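Local coordinates for protein chloramphenicol acetyltransferase (Aliivibrio fischeri, PDB 6PXA) that probably transfers an acetyl group from acetyl-CoA to chloramphenicol, as a trimeric hexapeptide-repeat acyltransferase, and can bind taurocholic acid, at residues Ile79-Gln91 with Val124-Pro138. Residues are numbered along the deposited sequence; the frame is centred on the assembly and turned at random. Where two conformers were deposited one is given.
Sequences IASGATFMMAGNQ and VGNDVWIGSEAMIMP. With TCH (taurocholic acid), chain R.
With CG anti to its own carbonyl carbon (chi1 -59°), F85 swings its ring into the middle of the left-handed parallel beta-helix, where the I130 side chain, extended from CG1 to CD1 (chi2 180°), reaches it from the opposite direction. Residues 79-91 and 124-138 belong to neighbouring coils of the hexapeptide-repeat fold, stacked in register. I130 CD1 meets the ring at its edge, 3.7 Å from F85 CZ; I136 lies alongside, its CB 3.7 Å from F85 CD1, and the V124 side chain runs roughly perpendicular to that of F85, with CG2 3.8 Å from F85 CE1. A83 CB closes the row against I130 CG2, and L71, from strand 71-73 of the same coil as F85, also packs on the ring.

Parallel-strand bonds tie the coils together: A80 N to I130 O, T84 N to A134 O, I136 N to T84 O, and M86 N to I136 O, the last nearly straight at 174°. Between the strands, two type II turns, A80–A83 and G131–A134, nest one on the other and form a corner of the coil. Here S81 O takes both the hydroxyl of S132 and a weak bond from E133 N. The carboxylate of E133 continues outward to R151 and H38 and to R48 of the second subunit, which puts this corner at the trimer interface. On the outer face T84 and M135 lie side by side. Beyond them, P138 CG rests 3.4 Å from M86 O, and a water lies 2.6 Å from M86 O and 2.9 Å from I136 O, placed to donate to either.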
ATOM      1  N   ILE B  79      -0.180  -6.837  16.103  1.00 40.85           N
ATOM      2  CA  ILE B  79       0.362  -6.094  14.967  1.00 35.98           C
ATOM      3  C   ILE B  79       0.460  -7.037  13.767  1.00 34.90           C
ATOM      4  O   ILE B  79       1.281  -7.964  13.752  1.00 36.13           O
ATOM      5  CB  ILE B  79       1.716  -5.452  15.297  1.00 35.34           C
ATOM      6  CG1 ILE B  79       1.559  -4.495  16.491  1.00 36.12           C
ATOM      7  CG2 ILE B  79       2.241  -4.722  14.064  1.00 37.39           C
ATOM      8  CD1 ILE B  79       2.812  -3.686  16.790  1.00 38.98           C
ATOM      9  N   ALA B  80      -0.343  -6.778  12.731  1.00 35.86           N
ATOM     10  CA  ALA B  80      -0.406  -7.687  11.590  1.00 33.77           C
ATOM     11  C   ALA B  80       0.688  -7.398  10.560  1.00 37.74           C
ATOM     12  O   ALA B  80       1.371  -6.365  10.601  1.00 34.58           O
ATOM     13  CB  ALA B  80      -1.787  -7.628  10.922  1.00 33.43           C
ATOM     14  N   SER B  81       0.824  -8.322   9.604  1.00 40.02           N
ATOM     15  CA  SER B  81       1.974  -8.324   8.699  1.00 38.18           C
ATOM     16  C   SER B  81       2.053  -7.022   7.905  1.00 41.83           C
ATOM     17  O   SER B  81       1.036  -6.476   7.462  1.00 36.55           O
ATOM     18  CB  SER B  81       1.891  -9.512   7.750  1.00 33.76           C
ATOM     19  OG  SER B  81       3.126  -9.748   7.084  1.00 36.98           O
ATOM     20  N   GLY B  82       3.272  -6.507   7.755  1.00 37.23           N
ATOM     21  CA  GLY B  82       3.493  -5.318   6.959  1.00 40.75           C
ATOM     22  C   GLY B  82       3.029  -4.015   7.570  1.00 37.74           C
ATOM     23  O   GLY B  82       3.176  -2.969   6.929  1.00 34.06           O
ATOM     24  N   ALA B  83       2.462  -4.030   8.768  1.00 33.10           N
ATOM     25  CA  ALA B  83       2.181  -2.774   9.444  1.00 40.15           C
ATOM     26  C   ALA B  83       3.481  -1.981   9.619  1.00 36.37           C
ATOM     27  O   ALA B  83       4.560  -2.549   9.805  1.00 36.66           O
ATOM     28  CB  ALA B  83       1.500  -3.042  10.789  1.00 40.73           C
ATOM     29  N   THR B  84       3.392  -0.668   9.468  1.00 37.11           N
ATOM     30  CA  THR B  84       4.579   0.173   9.357  1.00 34.97           C
ATOM     31  C   THR B  84       4.462   1.367  10.290  1.00 33.41           C
ATOM     32  O   THR B  84       3.434   2.065  10.297  1.00 33.37           O
ATOM     33  CB  THR B  84       4.783   0.648   7.908  1.00 39.34           C
ATOM     34  OG1 THR B  84       5.029  -0.492   7.069  1.00 40.24           O
ATOM     35  CG2 THR B  84       5.983   1.570   7.822  1.00 53.17           C
ATOM     36  N   PHE B  85       5.508   1.578  11.091  1.00 35.61           N
ATOM     37  CA  PHE B  85       5.671   2.764  11.930  1.00 34.24           C
ATOM     38  C   PHE B  85       6.735   3.659  11.309  1.00 30.12           C
ATOM     39  O   PHE B  85       7.915   3.291  11.231  1.00 32.08           O
ATOM     40  CB  PHE B  85       6.040   2.368  13.356  1.00 34.71           C
ATOM     41  CG  PHE B  85       5.003   1.485  13.997  1.00 36.17           C
ATOM     42  CD1 PHE B  85       3.894   2.042  14.619  1.00 33.82           C
ATOM     43  CD2 PHE B  85       5.116   0.105  13.932  1.00 37.87           C
ATOM     44  CE1 PHE B  85       2.926   1.230  15.188  1.00 36.94           C
ATOM     45  CE2 PHE B  85       4.152  -0.718  14.492  1.00 41.15           C
ATOM     46  CZ  PHE B  85       3.051  -0.139  15.132  1.00 40.55           C
ATOM     47  N   MET B  86       6.322   4.825  10.853  1.00 28.53           N
ATOM     48  CA  MET B  86       7.270   5.748  10.237  1.00 31.12           C
ATOM     49  C   MET B  86       7.879   6.633  11.315  1.00 33.65           C
ATOM     50  O   MET B  86       7.156   7.376  11.987  1.00 32.53           O
ATOM     51  CB  MET B  86       6.581   6.582   9.167  1.00 32.27           C
ATOM     52  CG  MET B  86       6.010   5.704   8.018  1.00 34.56           C
ATOM     53  SD  MET B  86       7.207   4.959   6.935  1.00 38.81           S
ATOM     54  CE  MET B  86       7.569   6.379   5.889  1.00 40.55           C
ATOM     55  N   MET B  87       9.198   6.545  11.493  1.00 32.93           N
ATOM     56  CA  MET B  87       9.848   7.344  12.514  1.00 32.02           C
ATOM     57  C   MET B  87      10.625   8.457  11.822  1.00 39.76           C
ATOM     58  O   MET B  87      10.469   8.670  10.615  1.00 38.00           O
ATOM     59  CB  MET B  87      10.699   6.449  13.406  1.00 34.57           C
ATOM     60  CG  MET B  87       9.893   5.310  14.109  1.00 34.64           C
ATOM     61  SD  MET B  87       8.425   5.883  15.000  1.00 36.94           S
ATOM     62  CE  MET B  87       9.197   6.688  16.435  1.00 32.99           C
ATOM     63  N   ALA B  88      11.433   9.189  12.607  1.00 41.53           N
ATOM     64  CA  ALA B  88      12.318  10.261  12.137  1.00 37.04           C
ATOM     65  C   ALA B  88      11.566  11.499  11.659  1.00 36.70           C
ATOM     66  O   ALA B  88      12.097  12.273  10.850  1.00 42.65           O
ATOM     67  CB  ALA B  88      13.274   9.775  11.038  1.00 39.40           C
ATOM     68  N   GLY B  89      10.363  11.732  12.170  1.00 35.17           N
ATOM     69  CA  GLY B  89       9.699  13.010  11.925  1.00 36.58           C
ATOM     70  C   GLY B  89       9.614  13.371  10.463  1.00 36.76           C
ATOM     71  O   GLY B  89       9.248  12.548   9.612  1.00 39.78           O
ATOM     72  N   ASN B  90       9.963  14.609  10.139  1.00 38.50           N
ATOM     73  CA  ASN B  90       9.904  15.052   8.750  1.00 36.46           C
ATOM     74  C   ASN B  90      11.103  14.605   7.930  1.00 37.82           C
ATOM     75  O   ASN B  90      11.221  15.024   6.777  1.00 41.99           O
ATOM     76  CB  ASN B  90       9.785  16.580   8.685  1.00 44.05           C
ATOM     77  CG  ASN B  90      11.043  17.311   9.197  1.00 44.92           C
ATOM     78  OD1 ASN B  90      11.975  16.701   9.724  1.00 40.27           O
ATOM     79  ND2 ASN B  90      11.058  18.630   9.030  1.00 44.42           N
ATOM     80  N   GLN B  91      12.006  13.805   8.501  1.00 35.22           N
ATOM     81  CA  GLN B  91      13.221  13.359   7.809  1.00 39.37           C
ATOM     82  C   GLN B  91      13.954  14.507   7.103  1.00 46.71           C
ATOM     83  O   GLN B  91      14.554  14.314   6.045  1.00 40.91           O
ATOM     84  CB  GLN B  91      12.897  12.241   6.818  1.00 41.94           C
ATOM     85  CG  GLN B  91      12.310  11.010   7.470  1.00 38.96           C
ATOM     86  CD  GLN B  91      12.035   9.880   6.470  1.00 52.04           C
ATOM     87  OE1 GLN B  91      12.652   9.807   5.402  1.00 58.94           O
ATOM     88  NE2 GLN B  91      11.111   8.995   6.826  1.00 43.96           N
ATOM     89  N   VAL B 124       1.492   3.727  20.836  1.00 40.25           N
ATOM     90  CA  VAL B 124       0.367   2.809  20.693  1.00 38.49           C
ATOM     91  C   VAL B 124      -0.017   2.315  22.086  1.00 44.69           C
ATOM     92  O   VAL B 124       0.824   1.776  22.822  1.00 43.97           O
ATOM     93  CB  VAL B 124       0.695   1.649  19.745  1.00 40.22           C
ATOM     94  CG1 VAL B 124      -0.533   0.743  19.586  1.00 33.53           C
ATOM     95  CG2 VAL B 124       1.124   2.191  18.380  1.00 36.42           C
ATOM     96  N   GLY B 125      -1.277   2.537  22.467  1.00 41.76           N
ATOM     97  CA  GLY B 125      -1.752   2.159  23.783  1.00 41.19           C
ATOM     98  C   GLY B 125      -1.918   0.655  23.902  1.00 42.14           C
ATOM     99  O   GLY B 125      -1.361  -0.101  23.104  1.00 44.71           O
ATOM    100  N   ASN B 126      -2.708   0.213  24.872  1.00 39.72           N
ATOM    101  CA  ASN B 126      -2.858  -1.199  25.194  1.00 40.29           C
ATOM    102  C   ASN B 126      -4.067  -1.774  24.475  1.00 44.76           C
ATOM    103  O   ASN B 126      -5.044  -1.068  24.208  1.00 40.53           O
ATOM    104  CB  ASN B 126      -3.023  -1.391  26.702  1.00 38.71           C
ATOM    105  CG  ASN B 126      -1.909  -0.736  27.476  1.00 41.33           C
ATOM    106  OD1 ASN B 126      -0.825  -1.291  27.585  1.00 41.41           O
ATOM    107  ND2 ASN B 126      -2.161   0.463  27.995  1.00 48.60           N
ATOM    108  N   ASP B 127      -3.988  -3.069  24.169  1.00 44.85           N
ATOM    109  CA  ASP B 127      -5.083  -3.794  23.546  1.00 45.49           C
ATOM    110  C   ASP B 127      -5.444  -3.178  22.190  1.00 40.33           C
ATOM    111  O   ASP B 127      -6.614  -2.961  21.873  1.00 39.57           O
ATOM    112  CB  ASP B 127      -6.300  -3.841  24.473  1.00 42.43           C
ATOM    113  CG  ASP B 127      -7.431  -4.703  23.892  1.00 49.99           C
ATOM    114  OD1 ASP B 127      -7.124  -5.790  23.358  1.00 50.17           O
ATOM    115  OD2 ASP B 127      -8.605  -4.285  23.935  1.00 48.06           O
ATOM    116  N   VAL B 128      -4.425  -2.877  21.390  1.00 39.56           N
ATOM    117  CA  VAL B 128      -4.619  -2.255  20.078  1.00 33.01           C
ATOM    118  C   VAL B 128      -4.307  -3.268  18.999  1.00 35.04           C
ATOM    119  O   VAL B 128      -3.276  -3.953  19.050  1.00 37.54           O
ATOM    120  CB  VAL B 128      -3.757  -0.982  19.926  1.00 35.81           C
ATOM    121  CG1 VAL B 128      -3.800  -0.459  18.482  1.00 35.04           C
ATOM    122  CG2 VAL B 128      -4.229   0.087  20.881  1.00 38.17           C
ATOM    123  N   TRP B 129      -5.243  -3.419  18.063  0.83 38.26           N
ATOM    124  CA  TRP B 129      -5.128  -4.318  16.923  0.83 38.01           C
ATOM    125  C   TRP B 129      -4.833  -3.471  15.692  0.83 36.50           C
ATOM    126  O   TRP B 129      -5.619  -2.581  15.353  0.83 35.54           O
ATOM    127  CB  TRP B 129      -6.429  -5.101  16.751  0.83 39.58           C
ATOM    128  CG  TRP B 129      -6.503  -6.025  15.574  0.83 39.32           C
ATOM    129  CD1 TRP B 129      -5.471  -6.634  14.918  0.83 37.54           C
ATOM    130  CD2 TRP B 129      -7.701  -6.459  14.930  0.83 40.28           C
ATOM    131  NE1 TRP B 129      -5.958  -7.414  13.882  0.83 37.74           N
ATOM    132  CE2 TRP B 129      -7.325  -7.330  13.881  0.83 40.33           C
ATOM    133  CE3 TRP B 129      -9.059  -6.189  15.132  0.83 38.23           C
ATOM    134  CZ2 TRP B 129      -8.255  -7.921  13.034  0.83 39.98           C
ATOM    135  CZ3 TRP B 129      -9.981  -6.784  14.282  0.83 36.64           C
ATOM    136  CH2 TRP B 129      -9.570  -7.631  13.251  0.83 38.55           C
ATOM    137  N   ILE B 130      -3.699  -3.729  15.047  1.00 36.93           N
ATOM    138  CA  ILE B 130      -3.237  -2.946  13.895  1.00 37.31           C
ATOM    139  C   ILE B 130      -3.202  -3.872  12.685  1.00 35.73           C
ATOM    140  O   ILE B 130      -2.344  -4.761  12.588  1.00 36.36           O
ATOM    141  CB  ILE B 130      -1.862  -2.291  14.135  1.00 39.23           C
ATOM    142  CG1 ILE B 130      -1.907  -1.368  15.364  1.00 41.66           C
ATOM    143  CG2 ILE B 130      -1.383  -1.531  12.883  1.00 35.17           C
ATOM    144  CD1 ILE B 130      -0.607  -0.689  15.667  1.00 48.91           C
ATOM    145  N   GLY B 131      -4.116  -3.644  11.755  1.00 34.28           N
ATOM    146  CA  GLY B 131      -4.272  -4.519  10.614  1.00 34.80           C
ATOM    147  C   GLY B 131      -3.109  -4.452   9.641  1.00 35.16           C
ATOM    148  O   GLY B 131      -2.197  -3.609   9.723  1.00 35.89           O
ATOM    149  N   SER B 132      -3.186  -5.353   8.657  1.00 31.94           N
ATOM    150  CA  SER B 132      -2.066  -5.597   7.762  1.00 39.63           C
ATOM    151  C   SER B 132      -1.812  -4.373   6.896  1.00 38.27           C
ATOM    152  O   SER B 132      -2.748  -3.759   6.381  1.00 36.94           O
ATOM    153  CB  SER B 132      -2.330  -6.816   6.884  1.00 38.20           C
ATOM    154  OG  SER B 132      -1.168  -7.137   6.117  1.00 37.63           O
ATOM    155  N   GLU B 133      -0.545  -3.985   6.796  1.00 35.77           N
ATOM    156  CA  GLU B 133      -0.100  -2.941   5.872  1.00 33.72           C
ATOM    157  C   GLU B 133      -0.671  -1.572   6.220  1.00 35.69           C
ATOM    158  O   GLU B 133      -0.621  -0.630   5.400  1.00 33.00           O
ATOM    159  CB  GLU B 133      -0.440  -3.345   4.412  1.00 30.41           C
ATOM    160  CG  GLU B 133       0.422  -4.508   3.946  1.00 33.52           C
ATOM    161  CD  GLU B 133       0.258  -4.858   2.469  1.00 37.85           C
ATOM    162  OE1 GLU B 133       0.592  -5.995   2.141  1.00 43.26           O
ATOM    163  OE2 GLU B 133      -0.171  -4.011   1.658  1.00 37.88           O
ATOM    164  N   ALA B 134      -1.151  -1.402   7.447  1.00 34.40           N
ATOM    165  CA  ALA B 134      -1.461  -0.064   7.903  1.00 34.54           C
ATOM    166  C   ALA B 134      -0.149   0.695   8.050  1.00 34.17           C
ATOM    167  O   ALA B 134       0.917   0.099   8.254  1.00 32.63           O
ATOM    168  CB  ALA B 134      -2.226  -0.090   9.234  1.00 36.19           C
ATOM    169  N   MET B 135      -0.212   2.000   7.846  1.00 33.75           N
ATOM    170  CA  MET B 135       0.952   2.858   8.009  1.00 38.99           C
ATOM    171  C   MET B 135       0.656   3.927   9.043  1.00 34.13           C
ATOM    172  O   MET B 135      -0.274   4.726   8.864  1.00 38.85           O
ATOM    173  CB  MET B 135       1.367   3.502   6.693  1.00 41.78           C
ATOM    174  CG  MET B 135       2.837   3.878   6.702  1.00 46.97           C
ATOM    175  SD  MET B 135       3.336   4.966   5.348  1.00 46.99           S
ATOM    176  CE  MET B 135       4.090   3.744   4.264  1.00 49.51           C
ATOM    177  N   ILE B 136       1.482   3.963  10.086  1.00 35.78           N
ATOM    178  CA  ILE B 136       1.350   4.865  11.234  1.00 33.45           C
ATOM    179  C   ILE B 136       2.389   5.982  11.084  1.00 29.87           C
ATOM    180  O   ILE B 136       3.599   5.729  11.145  1.00 31.89           O
ATOM    181  CB  ILE B 136       1.563   4.112  12.552  1.00 35.91           C
ATOM    182  CG1 ILE B 136       0.688   2.864  12.620  1.00 35.66           C
ATOM    183  CG2 ILE B 136       1.242   5.001  13.726  1.00 41.22           C
ATOM    184  CD1 ILE B 136      -0.773   3.192  12.560  1.00 36.79           C
ATOM    185  N   MET B 137       1.930   7.209  10.874  1.00 27.44           N
ATOM    186  CA  MET B 137       2.832   8.318  10.572  1.00 33.16           C
ATOM    187  C   MET B 137       3.421   8.904  11.858  1.00 31.72           C
ATOM    188  O   MET B 137       2.956   8.596  12.958  1.00 35.52           O
ATOM    189  CB  MET B 137       2.086   9.370   9.756  1.00 30.74           C
ATOM    190  CG  MET B 137       1.534   8.873   8.400  1.00 37.75           C
ATOM    191  SD  MET B 137       2.776   8.382   7.227  1.00 44.19           S
ATOM    192  CE  MET B 137       3.120   6.827   7.767  1.00 35.75           C
ATOM    193  N   PRO B 138       4.478   9.738  11.757  1.00 35.92           N
ATOM    194  CA  PRO B 138       5.176  10.188  12.980  1.00 33.09           C
ATOM    195  C   PRO B 138       4.286  10.983  13.913  1.00 36.04           C
ATOM    196  O   PRO B 138       3.404  11.729  13.486  1.00 37.99           O
ATOM    197  CB  PRO B 138       6.319  11.066  12.446  1.00 36.26           C
ATOM    198  CG  PRO B 138       6.532  10.583  10.983  1.00 32.38           C
ATOM    199  CD  PRO B 138       5.149  10.216  10.525  1.00 35.70           C
TER
HETATM  200  C1  TCH R 301      18.693  10.852  10.105  1.00 52.48           C
HETATM  201  C2  TCH R 301      20.239  11.187  10.217  1.00 50.57           C
HETATM  202  C3  TCH R 301      20.456  12.623  10.760  1.00 53.26           C
HETATM  203  O3  TCH R 301      21.804  12.917  10.730  1.00 60.54           O
HETATM  204  C4  TCH R 301      19.665  13.704   9.932  1.00 47.03           C
HETATM  205  C5  TCH R 301      18.159  13.363   9.807  1.00 51.13           C
HETATM  206  C6  TCH R 301      17.426  14.407   8.924  1.00 56.27           C
HETATM  207  C7  TCH R 301      17.744  14.290   7.370  1.00 53.04           C
HETATM  208  O7  TCH R 301      19.017  14.758   7.091  1.00 50.01           O
HETATM  209  C8  TCH R 301      17.609  12.842   6.851  1.00 52.58           C
HETATM  210  C9  TCH R 301      18.444  11.872   7.783  1.00 54.88           C
HETATM  211  C10 TCH R 301      17.969  11.913   9.254  1.00 53.99           C
HETATM  212  C11 TCH R 301      18.417  10.454   7.171  1.00 55.47           C
HETATM  213  C12 TCH R 301      18.768  10.367   5.776  1.00 56.82           C
HETATM  214  O12 TCH R 301      20.161  10.515   5.565  1.00 51.44           O
HETATM  215  C13 TCH R 301      18.021  11.491   4.838  1.00 57.07           C
HETATM  216  C14 TCH R 301      18.182  12.719   5.386  1.00 53.70           C
HETATM  217  C15 TCH R 301      17.384  13.683   4.377  1.00 52.03           C
HETATM  218  C16 TCH R 301      17.803  13.171   3.079  1.00 54.24           C
HETATM  219  C17 TCH R 301      18.519  11.832   3.330  1.00 55.26           C
HETATM  220  C18 TCH R 301      16.537  11.099   4.735  1.00 58.53           C
HETATM  221  C19 TCH R 301      16.481  11.594   9.348  1.00 53.20           C
HETATM  222  O1S TCH R 301      22.611  17.968  -2.106  1.00 42.21           O
HETATM  223  C20 TCH R 301      18.144  10.871   2.298  1.00 51.80           C
HETATM  224  C21 TCH R 301      18.711   9.433   2.499  1.00 44.62           C
HETATM  225  C22 TCH R 301      18.728  11.462   0.981  1.00 45.04           C
HETATM  226  C23 TCH R 301      20.246  11.339   0.858  1.00 41.84           C
HETATM  227  C24 TCH R 301      20.658  12.048  -0.422  1.00 45.49           C
HETATM  228  N24 TCH R 301      21.048  13.437  -0.362  1.00 46.92           N
HETATM  229  O24 TCH R 301      20.645  11.488  -1.469  1.00 47.04           O
HETATM  230  C25 TCH R 301      21.420  14.099  -1.592  1.00 45.04           C
HETATM  231  C26 TCH R 301      21.358  15.599  -1.354  1.00 52.70           C
HETATM  232  S26 TCH R 301      22.622  16.350  -2.395  1.00 51.22           S
HETATM  233  O2S TCH R 301      24.033  15.562  -2.069  1.00 48.04           O
HETATM  234  O3S TCH R 301      22.199  16.157  -3.982  1.00 50.29           O
HETATM  235  O   HOH W   1       5.273   6.308  13.483  1.00 32.78           O